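Local structure of chalcone-flavanone isomerase family protein (Arabidopsis thaliana, 4DOO) at residues 74-79 / 194-199. The protein binds fatty acids through its chalcone isomerase-like domain, with a preference for saturated chains, and may take part in alpha-linolenic acid metabolism. Sequence-based numbering, arbitrary orientation.
Sequences KSFMDD and DFLDNA
The main-chain oxygen of Leu-196 lies at the rim of the Phe-76 ring, near its plane and 3.6 Å from CE2, as helix 76-82 packs against helix 189-202. With CG trans to the main-chain nitrogen (chi1 -173°), Phe-76 sends its ring edge-first at the second helix, where CZ reaches the CB of Ala-199 at 4.2 Å. Beside it, Leu-196 answers mainly with CD2, 4.1 Å from both CA and CB of Met-77 and 4.3 Å from Phe-76 CD2, between the ring edge and the base of Met-77. Met-77 comes closest through this base; its SD also passes 4.3 Å from Leu-196 CD1, and its side chain touches Arg-192, earlier on helix 189-202. One turn on, Leu-80 extends the apolar seam against Phe-195, Leu-196 and Ala-199. Polar groups flank it: Asp-197 forms a salt bridge with Arg-71, and Ser-75 and Asp-79 both hydrogen-bond to the hydroxyl of Tyr-62. The contact joins the helix preceding strand 87-93 to the C-terminal helix, away from the lauric acid pockets. Its cohesion rests on van der Waals packing, to which the aromatic C-H edge facing a carbonyl oxygen probably adds a weak electrostatic attraction.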
loop_
_atom_site.group_PDB
_atom_site.type_symbol
_atom_site.label_atom_id
_atom_site.label_comp_id
_atom_site.label_asym_id
_atom_site.label_seq_id
_atom_site.Cartn_x
_atom_site.Cartn_y
_atom_site.Cartn_z
ATOM N N LYS A 74 -3.217 19.419 -6.854
ATOM C CA LYS A 74 -1.934 18.779 -6.598
ATOM C C LYS A 74 -1.818 18.294 -5.161
ATOM O O LYS A 74 -1.083 17.357 -4.874
ATOM C CB LYS A 74 -0.787 19.748 -6.918
ATOM C CG LYS A 74 -0.629 20.021 -8.407
ATOM C CD LYS A 74 0.594 20.881 -8.700
ATOM C CE LYS A 74 0.813 21.014 -10.201
ATOM N NZ LYS A 74 2.019 21.826 -10.522
ATOM N N SER A 75 -2.561 18.925 -4.262
ATOM C CA SER A 75 -2.535 18.566 -2.847
ATOM C C SER A 75 -3.333 17.312 -2.479
ATOM O O SER A 75 -3.156 16.764 -1.390
ATOM C CB SER A 75 -3.076 19.732 -2.020
ATOM O OG SER A 75 -4.427 19.995 -2.381
ATOM N N PHE A 76 -4.206 16.860 -3.375
ATOM C CA PHE A 76 -5.061 15.704 -3.092
ATOM C C PHE A 76 -4.327 14.464 -2.606
ATOM O O PHE A 76 -4.681 13.895 -1.573
ATOM C CB PHE A 76 -5.906 15.359 -4.325
ATOM C CG PHE A 76 -6.940 14.289 -4.079
ATOM C CD1 PHE A 76 -7.831 14.390 -3.014
ATOM C CD2 PHE A 76 -7.051 13.200 -4.937
ATOM C CE1 PHE A 76 -8.818 13.424 -2.808
ATOM C CE2 PHE A 76 -8.032 12.228 -4.742
ATOM C CZ PHE A 76 -8.916 12.341 -3.679
ATOM N N MET A 77 -3.306 14.048 -3.348
ATOM C CA MET A 77 -2.547 12.861 -2.985
ATOM C C MET A 77 -1.991 12.930 -1.561
ATOM O O MET A 77 -2.178 12.003 -0.774
ATOM C CB MET A 77 -1.414 12.642 -3.994
ATOM C CG MET A 77 -0.532 11.433 -3.695
ATOM S SD MET A 77 0.606 11.059 -5.044
ATOM C CE MET A 77 1.825 12.338 -4.845
ATOM N N ASP A 78 -1.323 14.027 -1.218
ATOM C CA ASP A 78 -0.757 14.155 0.125
ATOM C C ASP A 78 -1.845 14.279 1.193
ATOM O O ASP A 78 -1.672 13.811 2.320
ATOM C CB ASP A 78 0.176 15.365 0.217
ATOM C CG ASP A 78 1.082 15.304 1.432
ATOM O OD1 ASP A 78 2.085 14.563 1.378
ATOM O OD2 ASP A 78 0.791 15.977 2.441
ATOM N N ASP A 79 -2.963 14.912 0.852
ATOM C CA ASP A 79 -4.046 15.057 1.824
ATOM C C ASP A 79 -4.611 13.683 2.187
ATOM O O ASP A 79 -4.912 13.418 3.357
ATOM C CB ASP A 79 -5.170 15.956 1.287
ATOM C CG ASP A 79 -4.813 17.440 1.321
ATOM O OD1 ASP A 79 -3.992 17.851 2.169
ATOM O OD2 ASP A 79 -5.373 18.203 0.507
ATOM N N ASP A 194 -5.018 5.218 -10.984
ATOM C CA ASP A 194 -6.333 4.617 -10.806
ATOM C C ASP A 194 -6.802 4.857 -9.379
ATOM O O ASP A 194 -7.971 5.141 -9.146
ATOM C CB ASP A 194 -6.287 3.109 -11.080
ATOM C CG ASP A 194 -6.155 2.787 -12.557
ATOM O OD1 ASP A 194 -5.942 1.600 -12.897
ATOM O OD2 ASP A 194 -6.272 3.725 -13.378
ATOM N N PHE A 195 -5.887 4.740 -8.421
ATOM C CA PHE A 195 -6.247 4.941 -7.025
ATOM C C PHE A 195 -6.768 6.353 -6.787
ATOM O O PHE A 195 -7.807 6.535 -6.154
ATOM C CB PHE A 195 -5.041 4.664 -6.111
ATOM C CG PHE A 195 -5.253 5.083 -4.678
ATOM C CD1 PHE A 195 -4.977 6.386 -4.271
ATOM C CD2 PHE A 195 -5.748 4.183 -3.741
ATOM C CE1 PHE A 195 -5.193 6.786 -2.950
ATOM C CE2 PHE A 195 -5.967 4.576 -2.418
ATOM C CZ PHE A 195 -5.687 5.878 -2.026
ATOM N N LEU A 196 -6.042 7.344 -7.295
ATOM C CA LEU A 196 -6.425 8.740 -7.124
ATOM C C LEU A 196 -7.716 9.062 -7.877
ATOM O O LEU A 196 -8.564 9.806 -7.377
ATOM C CB LEU A 196 -5.288 9.650 -7.590
ATOM C CG LEU A 196 -4.000 9.530 -6.764
ATOM C CD1 LEU A 196 -2.890 10.388 -7.391
ATOM C CD2 LEU A 196 -4.278 9.974 -5.333
ATOM N N ASP A 197 -7.864 8.498 -9.072
ATOM C CA ASP A 197 -9.072 8.717 -9.861
ATOM C C ASP A 197 -10.278 8.159 -9.114
ATOM O O ASP A 197 -11.299 8.830 -8.986
ATOM C CB ASP A 197 -8.994 8.024 -11.231
ATOM C CG ASP A 197 -8.085 8.745 -12.222
ATOM O OD1 ASP A 197 -7.776 9.936 -12.016
ATOM O OD2 ASP A 197 -7.695 8.114 -13.231
ATOM N N ASN A 198 -10.158 6.931 -8.613
ATOM C CA ASN A 198 -11.269 6.302 -7.912
ATOM C C ASN A 198 -11.507 6.857 -6.513
ATOM O O ASN A 198 -12.641 6.857 -6.029
ATOM C CB ASN A 198 -11.085 4.774 -7.872
ATOM C CG ASN A 198 -11.117 4.153 -9.263
ATOM O OD1 ASN A 198 -11.931 4.546 -10.107
ATOM N ND2 ASN A 198 -10.238 3.183 -9.510
ATOM N N ALA A 199 -10.449 7.334 -5.861
ATOM C CA ALA A 199 -10.601 7.917 -4.530
ATOM C C ALA A 199 -11.384 9.220 -4.684
ATOM O O ALA A 199 -12.211 9.566 -3.839
ATOM C CB ALA A 199 -9.225 8.200 -3.898
#